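Local coordinates for pngf-ii (Elizabethkingia meningoseptica, PDB 4R4X), which probably hydrolyses the amide bond between N-linked glycans and the asparagine of glycoproteins, as a bacterial peptide:N-glycosidase, at residues 478-482 against 483-487; 433-437 against 438-442; 308-311 against 312-316. All coordinates share one frame; numbering follows the deposited sequence.

Contact 1 of 3, residues 478-482 against 483-487; sequences LSSSD and LSRSN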
loop_
_atom_site.group_PDB
_atom_site.type_symbol
_atom_site.label_atom_id
_atom_site.label_comp_id
_atom_site.label_asym_id
_atom_site.label_seq_id
_atom_site.Cartn_x
_atom_site.Cartn_y
_atom_site.Cartn_z
ATOM N N LEU A 478 31.499 -13.227 5.465
ATOM C CA LEU A 478 30.185 -12.609 5.601
ATOM C C LEU A 478 30.277 -11.141 5.212
ATOM O O LEU A 478 31.354 -10.542 5.281
ATOM C CB LEU A 478 29.699 -12.729 7.064
ATOM C CG LEU A 478 29.394 -14.173 7.488
ATOM C CD1 LEU A 478 29.228 -14.293 9.027
ATOM C CD2 LEU A 478 28.167 -14.671 6.764
ATOM N N SER A 479 29.136 -10.585 4.831
ATOM C CA SER A 479 28.961 -9.178 4.554
ATOM C C SER A 479 28.125 -8.572 5.674
ATOM O O SER A 479 27.324 -9.258 6.298
ATOM C CB SER A 479 28.258 -9.028 3.187
ATOM O OG SER A 479 28.378 -7.716 2.655
ATOM N N SER A 480 28.316 -7.288 5.951
ATOM C CA SER A 480 27.625 -6.634 7.054
ATOM C C SER A 480 26.116 -6.813 6.976
ATOM O O SER A 480 25.476 -7.031 8.006
ATOM C CB SER A 480 27.963 -5.139 7.117
ATOM O OG SER A 480 27.336 -4.554 8.254
ATOM N N SER A 481 25.558 -6.760 5.767
ATOM C CA SER A 481 24.114 -6.842 5.580
ATOM C C SER A 481 23.541 -8.237 5.881
ATOM O O SER A 481 22.347 -8.372 6.025
ATOM C CB SER A 481 23.721 -6.367 4.137
ATOM O OG SER A 481 24.206 -7.240 3.135
ATOM N N ASP A 482 24.395 -9.260 5.948
ATOM C CA ASP A 482 24.014 -10.623 6.285
ATOM C C ASP A 482 23.786 -10.842 7.788
ATOM O O ASP A 482 23.139 -11.813 8.165
ATOM C CB ASP A 482 25.123 -11.614 5.903
ATOM C CG ASP A 482 25.474 -11.620 4.403
ATOM O OD1 ASP A 482 24.603 -11.268 3.567
ATOM O OD2 ASP A 482 26.612 -12.055 4.080
ATOM N N LEU A 483 24.371 -9.996 8.634
ATOM C CA LEU A 483 24.483 -10.303 10.035
ATOM C C LEU A 483 23.153 -10.146 10.785
ATOM O O LEU A 483 22.366 -9.235 10.499
ATOM C CB LEU A 483 25.541 -9.430 10.686
ATOM C CG LEU A 483 26.941 -9.469 10.072
ATOM C CD1 LEU A 483 27.759 -8.422 10.762
ATOM C CD2 LEU A 483 27.552 -10.850 10.248
ATOM N N SER A 484 22.919 -11.058 11.715
ATOM C CA SER A 484 21.741 -11.038 12.574
ATOM C C SER A 484 21.799 -9.825 13.519
ATOM O O SER A 484 22.873 -9.451 14.013
ATOM C CB SER A 484 21.633 -12.370 13.353
ATOM O OG SER A 484 21.365 -13.459 12.477
ATOM N N ARG A 485 20.645 -9.187 13.746
ATOM C CA ARG A 485 20.586 -7.911 14.432
ATOM C C ARG A 485 19.372 -7.815 15.330
ATOM O O ARG A 485 18.435 -8.602 15.197
ATOM C CB ARG A 485 20.498 -6.797 13.402
ATOM C CG ARG A 485 21.807 -6.480 12.710
ATOM C CD ARG A 485 21.537 -5.496 11.581
ATOM N NE ARG A 485 22.757 -4.962 11.018
ATOM C CZ ARG A 485 23.450 -5.485 10.002
ATOM N NH1 ARG A 485 23.090 -6.607 9.412
ATOM N NH2 ARG A 485 24.541 -4.864 9.592
ATOM N N SER A 486 19.386 -6.812 16.212
ATOM C CA SER A 486 18.283 -6.537 17.135
ATOM C C SER A 486 17.102 -5.872 16.440
ATOM O O SER A 486 16.824 -4.674 16.619
ATOM C CB SER A 486 18.769 -5.685 18.303
ATOM O OG SER A 486 19.627 -6.440 19.153
ATOM N N ASN A 487 16.434 -6.681 15.638
ATOM C CA ASN A 487 15.112 -6.418 15.078
ATOM C C ASN A 487 15.106 -5.572 13.821
ATOM O O ASN A 487 14.071 -4.999 13.454
ATOM C CB ASN A 487 14.134 -5.847 16.106
ATOM C CG ASN A 487 12.711 -6.340 15.893
ATOM O OD1 ASN A 487 12.499 -7.451 15.416
ATOM N ND2 ASN A 487 11.731 -5.524 16.265
HETATM O O HOH W 1 21.039 -12.926 9.693
#
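R485 reaches back over the turn and closes end-on on a single oxygen, the carbonyl O of S480. NH1 and NH2 of R485 both lie 2.8 Å from S480 O, which sits nearly in the guanidinium plane. The NH1 bond is tilted only 19° from the carbonyl plane, whereas the NH2 bond comes in well above it. A third donor, L483 N, reaches S480 O at 3.2 Å, so three N-H groups grip one buried acceptor. Extended from CG to NE, the arginine also brings NH2 to S480 OG at 3.1 Å, a weak bond, while its NE is salt-bridged to E436. L483 packs against the same carbonyl, its CG 3.5 Å from S480 O. D482, with CG anti to its carbonyl carbon (chi1 -60°), turns OD2 back to S479 N at 3.0 Å, the donor standing above the carboxylate plane.

The outer side is looser. There L478 CD1 meets L483 CD2 at 4.0 Å in a lone methyl contact, with L478 exposed, and a water links D482 O to S484 OG. Successive i to i+3 bonds, D482 N to S479 O and L483 N to S480 O, mark a short 3-10 turn in a long loop, with an arginine added on the S480 carbonyl.

Contact 2 of 3, residues 433-437 against 438-442; sequences AGDEF and VPKEN
V438 leaves the turn at 434-437 with its side chain folded back over it. Its CG2, anti to the carbonyl carbon, lies 3.4 Å from G434 O and also rests against the backbone of A433. The amide of V438 points into the turn too, but its bond to G434 O, at 3.2 Å, is bent and weak. The firmer closure comes one residue earlier, where F437 N meets G434 O at 2.9 Å. F437 itself swings away, and E436 CG, whose carboxylate has R485 as its partner, sits over the centre of the F437 ring, 3.6 Å above the plane.

P439 carries the chain outward and barely brushes the turn. K440 then comes back. Its chain is bent at chi2 (-63°) and again at chi4 (73°), and this double kink delivers NZ to D435 OD1 in a salt bridge of 2.7 Å. The two side chains cross at about a right angle, and the ammonium meets OD1 on its syn side, 22° out of the carboxylate plane. CE of K440 follows close behind, 3.3 Å from D435 OD1.

Further on, N442 enters strand 442-446 and turns ND2 back to K440 O, a weak bond, while its OD1 is taken by Y423 and T425.

D435 is buried, yet its carboxylate is well provided for: K440 takes OD1, and G518 N and W528 NE1 donate to OD2. K440 NZ also bonds to P516 O. Such surroundings would be expected to favour a charged aspartate and a protonated lysine, and partners on both oxygens hold the carboxylate in place.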
loop_
_atom_site.group_PDB
_atom_site.type_symbol
_atom_site.label_atom_id
_atom_site.label_comp_id
_atom_site.label_asym_id
_atom_site.label_seq_id
_atom_site.Cartn_x
_atom_site.Cartn_y
_atom_site.Cartn_z
ATOM N N ALA A 433 29.998 -6.027 20.544
ATOM C CA ALA A 433 29.335 -6.029 21.858
ATOM C C ALA A 433 28.384 -4.857 21.976
ATOM O O ALA A 433 28.094 -4.411 23.084
ATOM C CB ALA A 433 30.386 -5.932 22.977
ATOM N N GLY A 434 27.919 -4.324 20.850
ATOM C CA GLY A 434 26.934 -3.242 20.873
ATOM C C GLY A 434 25.546 -3.802 20.627
ATOM O O GLY A 434 25.399 -4.889 20.067
ATOM N N ASP A 435 24.519 -3.058 21.039
ATOM C CA ASP A 435 23.173 -3.608 21.020
ATOM C C ASP A 435 22.554 -3.768 19.603
ATOM O O ASP A 435 21.500 -4.341 19.486
ATOM C CB ASP A 435 22.249 -2.823 21.936
ATOM C CG ASP A 435 22.528 -3.080 23.413
ATOM O OD1 ASP A 435 23.307 -4.022 23.744
ATOM O OD2 ASP A 435 21.946 -2.340 24.245
ATOM N N GLU A 436 23.208 -3.276 18.548
ATOM C CA GLU A 436 22.804 -3.659 17.186
ATOM C C GLU A 436 22.955 -5.182 17.037
ATOM O O GLU A 436 22.164 -5.833 16.356
ATOM C CB GLU A 436 23.681 -2.975 16.136
ATOM C CG GLU A 436 23.389 -3.389 14.699
ATOM C CD GLU A 436 24.140 -2.558 13.665
ATOM O OE1 GLU A 436 24.790 -1.551 14.050
ATOM O OE2 GLU A 436 24.111 -2.921 12.452
ATOM N N PHE A 437 24.005 -5.731 17.647
ATOM C CA PHE A 437 24.427 -7.093 17.370
ATOM C C PHE A 437 24.290 -8.090 18.513
ATOM O O PHE A 437 24.620 -9.278 18.338
ATOM C CB PHE A 437 25.875 -7.104 16.861
ATOM C CG PHE A 437 26.050 -6.390 15.550
ATOM C CD1 PHE A 437 25.482 -6.913 14.383
ATOM C CD2 PHE A 437 26.779 -5.195 15.477
ATOM C CE1 PHE A 437 25.641 -6.253 13.170
ATOM C CE2 PHE A 437 26.943 -4.537 14.269
ATOM C CZ PHE A 437 26.352 -5.063 13.113
ATOM N N VAL A 438 23.782 -7.640 19.657
ATOM C CA VAL A 438 23.559 -8.514 20.800
ATOM C C VAL A 438 22.086 -8.483 21.209
ATOM O O VAL A 438 21.518 -7.417 21.399
ATOM C CB VAL A 438 24.361 -8.033 22.027
ATOM C CG1 VAL A 438 24.182 -8.976 23.210
ATOM C CG2 VAL A 438 25.834 -7.829 21.680
ATOM N N PRO A 439 21.461 -9.652 21.381
ATOM C CA PRO A 439 20.039 -9.653 21.712
ATOM C C PRO A 439 19.810 -9.127 23.135
ATOM O O PRO A 439 20.584 -9.454 24.044
ATOM C CB PRO A 439 19.648 -11.125 21.650
ATOM C CG PRO A 439 20.822 -11.864 21.133
ATOM C CD PRO A 439 22.024 -11.000 21.303
ATOM N N LYS A 440 18.755 -8.335 23.323
ATOM C CA LYS A 440 18.412 -7.844 24.664
ATOM C C LYS A 440 16.925 -7.927 24.870
ATOM O O LYS A 440 16.159 -7.430 24.050
ATOM C CB LYS A 440 18.860 -6.387 24.861
ATOM C CG LYS A 440 20.353 -6.146 24.802
ATOM C CD LYS A 440 21.128 -6.865 25.892
ATOM C CE LYS A 440 22.626 -6.573 25.789
ATOM N NZ LYS A 440 22.998 -5.200 26.202
ATOM N N GLU A 441 16.509 -8.525 25.978
ATOM C CA GLU A 441 15.105 -8.594 26.316
ATOM C C GLU A 441 14.473 -7.228 26.573
ATOM O O GLU A 441 14.968 -6.482 27.398
ATOM C CB GLU A 441 14.946 -9.483 27.536
ATOM C CG GLU A 441 13.519 -9.714 27.978
ATOM C CD GLU A 441 13.445 -10.812 29.041
ATOM O OE1 GLU A 441 13.640 -10.511 30.238
ATOM O OE2 GLU A 441 13.190 -11.975 28.675
ATOM N N ASN A 442 13.392 -6.909 25.839
ATOM C CA ASN A 442 12.575 -5.714 26.073
ATOM C C ASN A 442 11.421 -6.132 26.988
ATOM O O ASN A 442 10.683 -7.074 26.663
ATOM C CB ASN A 442 11.942 -5.147 24.769
ATOM C CG ASN A 442 12.936 -4.464 23.826
ATOM O OD1 ASN A 442 12.577 -3.509 23.119
ATOM N ND2 ASN A 442 14.157 -4.958 23.772
#

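Contact 3 of 3, residues 308-311 against 312-316; sequences IGHF and NEKIQ
K314 lays its ammonium end over one face of the H310 imidazole, NZ 3.7 Å from H310 NE2 and CE equally close to that nitrogen. The ring belongs to a type I beta turn from G309 to N312, which runs on into a stretch of helical backbone at 312-314. The imidazole in turn presents an edge to its neighbour: H310 CD2 stands 3.6 Å above the F311 ring plane, offset toward the rim, and F311 CD1 lies in the plane of the imidazole at its edge. K314 NZ stands 5.9 Å from the F311 ring centroid, 20° off the normal, at most a weak attraction.

N312 N closes the turn on G309 O at 3.2 Å. The side chain of N312 answers in the other direction: a chi1 of -71° sets CG beside the backbone N and folds the group back, so that OD1 accepts G309 N at 2.9 Å, the donor lying 54° above the amide carbonyl plane. One residue thus holds G309 through both its N-H and its carbonyl, at backbone angles where a CB would be jammed against I308 O.

Downstream, F311 O receives weak bonds from both K314 N and I315 N, and I315 CD1 packs on F311 CB at 4.1 Å. K314 NZ adds a long, weak bond to H310 O. N312 ND2 ties the turn to H323 O, further along the same loop. A water donates to G309 O at 3.0 Å and accepts from E313 N at 3.0 Å, bridging the turn to the helical residues after it.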
loop_
_atom_site.group_PDB
_atom_site.type_symbol
_atom_site.label_atom_id
_atom_site.label_comp_id
_atom_site.label_asym_id
_atom_site.label_seq_id
_atom_site.Cartn_x
_atom_site.Cartn_y
_atom_site.Cartn_z
ATOM N N ILE A 308 22.398 1.380 -2.396
ATOM C CA ILE A 308 21.683 0.852 -3.554
ATOM C C ILE A 308 21.475 1.879 -4.674
ATOM O O ILE A 308 21.134 3.043 -4.442
ATOM C CB ILE A 308 20.336 0.229 -3.165
ATOM C CG1 ILE A 308 19.840 -0.688 -4.290
ATOM C CG2 ILE A 308 19.298 1.313 -2.853
ATOM C CD1 ILE A 308 18.647 -1.515 -3.897
ATOM N N GLY A 309 21.710 1.419 -5.890
ATOM C CA GLY A 309 21.572 2.247 -7.062
ATOM C C GLY A 309 22.882 2.924 -7.348
ATOM O O GLY A 309 23.572 2.551 -8.297
ATOM N N HIS A 310 23.253 3.869 -6.492
ATOM C CA HIS A 310 24.462 4.670 -6.709
ATOM C C HIS A 310 25.733 3.840 -6.855
ATOM O O HIS A 310 26.558 4.095 -7.740
ATOM C CB HIS A 310 24.653 5.684 -5.599
ATOM C CG HIS A 310 25.764 6.654 -5.860
ATOM N ND1 HIS A 310 25.599 7.789 -6.626
ATOM C CD2 HIS A 310 27.059 6.650 -5.462
ATOM C CE1 HIS A 310 26.747 8.442 -6.693
ATOM N NE2 HIS A 310 27.642 7.779 -5.980
ATOM N N PHE A 311 25.898 2.852 -5.990
ATOM C CA PHE A 311 27.086 2.042 -6.020
ATOM C C PHE A 311 27.019 0.775 -6.902
ATOM O O PHE A 311 27.975 0.023 -6.921
ATOM C CB PHE A 311 27.451 1.665 -4.576
ATOM C CG PHE A 311 27.926 2.833 -3.767
ATOM C CD1 PHE A 311 27.035 3.678 -3.150
ATOM C CD2 PHE A 311 29.286 3.103 -3.646
ATOM C CE1 PHE A 311 27.479 4.779 -2.421
ATOM C CE2 PHE A 311 29.746 4.196 -2.919
ATOM C CZ PHE A 311 28.832 5.036 -2.297
ATOM N N ASN A 312 25.928 0.535 -7.620
ATOM C CA ASN A 312 25.736 -0.734 -8.347
ATOM C C ASN A 312 26.820 -1.011 -9.385
ATOM O O ASN A 312 27.343 -2.121 -9.451
ATOM C CB ASN A 312 24.390 -0.788 -9.053
ATOM C CG ASN A 312 23.218 -0.924 -8.090
ATOM O OD1 ASN A 312 23.373 -0.774 -6.895
ATOM N ND2 ASN A 312 22.056 -1.188 -8.625
ATOM N N GLU A 313 27.131 -0.017 -10.205
ATOM C CA GLU A 313 28.166 -0.195 -11.250
ATOM C C GLU A 313 29.574 -0.103 -10.670
ATOM O O GLU A 313 30.521 -0.600 -11.274
ATOM C CB GLU A 313 27.975 0.793 -12.414
ATOM C CG GLU A 313 26.609 0.703 -13.084
ATOM C CD GLU A 313 26.511 1.430 -14.430
ATOM O OE1 GLU A 313 25.618 1.056 -15.223
ATOM O OE2 GLU A 313 27.316 2.353 -14.714
ATOM N N LYS A 314 29.713 0.504 -9.497
ATOM C CA LYS A 314 31.020 0.698 -8.858
ATOM C C LYS A 314 31.552 -0.525 -8.142
ATOM O O LYS A 314 32.750 -0.644 -7.936
ATOM C CB LYS A 314 30.956 1.791 -7.786
ATOM C CG LYS A 314 30.371 3.111 -8.240
ATOM C CD LYS A 314 31.057 4.256 -7.514
ATOM C CE LYS A 314 30.124 5.423 -7.290
ATOM N NZ LYS A 314 29.364 5.769 -8.522
ATOM N N ILE A 315 30.651 -1.386 -7.694
ATOM C CA ILE A 315 31.012 -2.534 -6.900
ATOM C C ILE A 315 30.585 -3.742 -7.703
ATOM O O ILE A 315 29.399 -3.995 -7.859
ATOM C CB ILE A 315 30.324 -2.485 -5.524
ATOM C CG1 ILE A 315 30.792 -1.241 -4.779
ATOM C CG2 ILE A 315 30.649 -3.721 -4.692
ATOM C CD1 ILE A 315 30.193 -1.095 -3.411
ATOM N N GLN A 316 31.559 -4.451 -8.260
ATOM C CA GLN A 316 31.282 -5.621 -9.069
ATOM C C GLN A 316 31.754 -6.832 -8.311
ATOM O O GLN A 316 32.934 -6.960 -7.999
ATOM C CB GLN A 316 32.015 -5.535 -10.413
ATOM C CG GLN A 316 31.764 -4.262 -11.210
ATOM C CD GLN A 316 32.658 -4.201 -12.438
ATOM O OE1 GLN A 316 33.732 -3.599 -12.416
ATOM N NE2 GLN A 316 32.241 -4.866 -13.498
HETATM O O HOH W 2 25.597 2.531 -10.490
#

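In the fold
Contacts 1 and 2 form one cluster within the C-terminal family region, their centres 12 Å apart. Two polar links join them: R485 NE and E436 OE2 form a salt bridge at 2.8 Å, and S486 OG probably hydrogen-bonds D435 O at 2.8 Å. The arginine of contact 1 and the turn of contact 2 are thus tied directly to each other. Contact 3 belongs to the preceding family region. It lies 20 Å from contact 1 by centres, about 9 Å by nearest atoms, and 30 Å from contact 2 by centres, although N312 touches P469, in the same long loop as contact 1. None of the three supplies a ligand to either zinc ion.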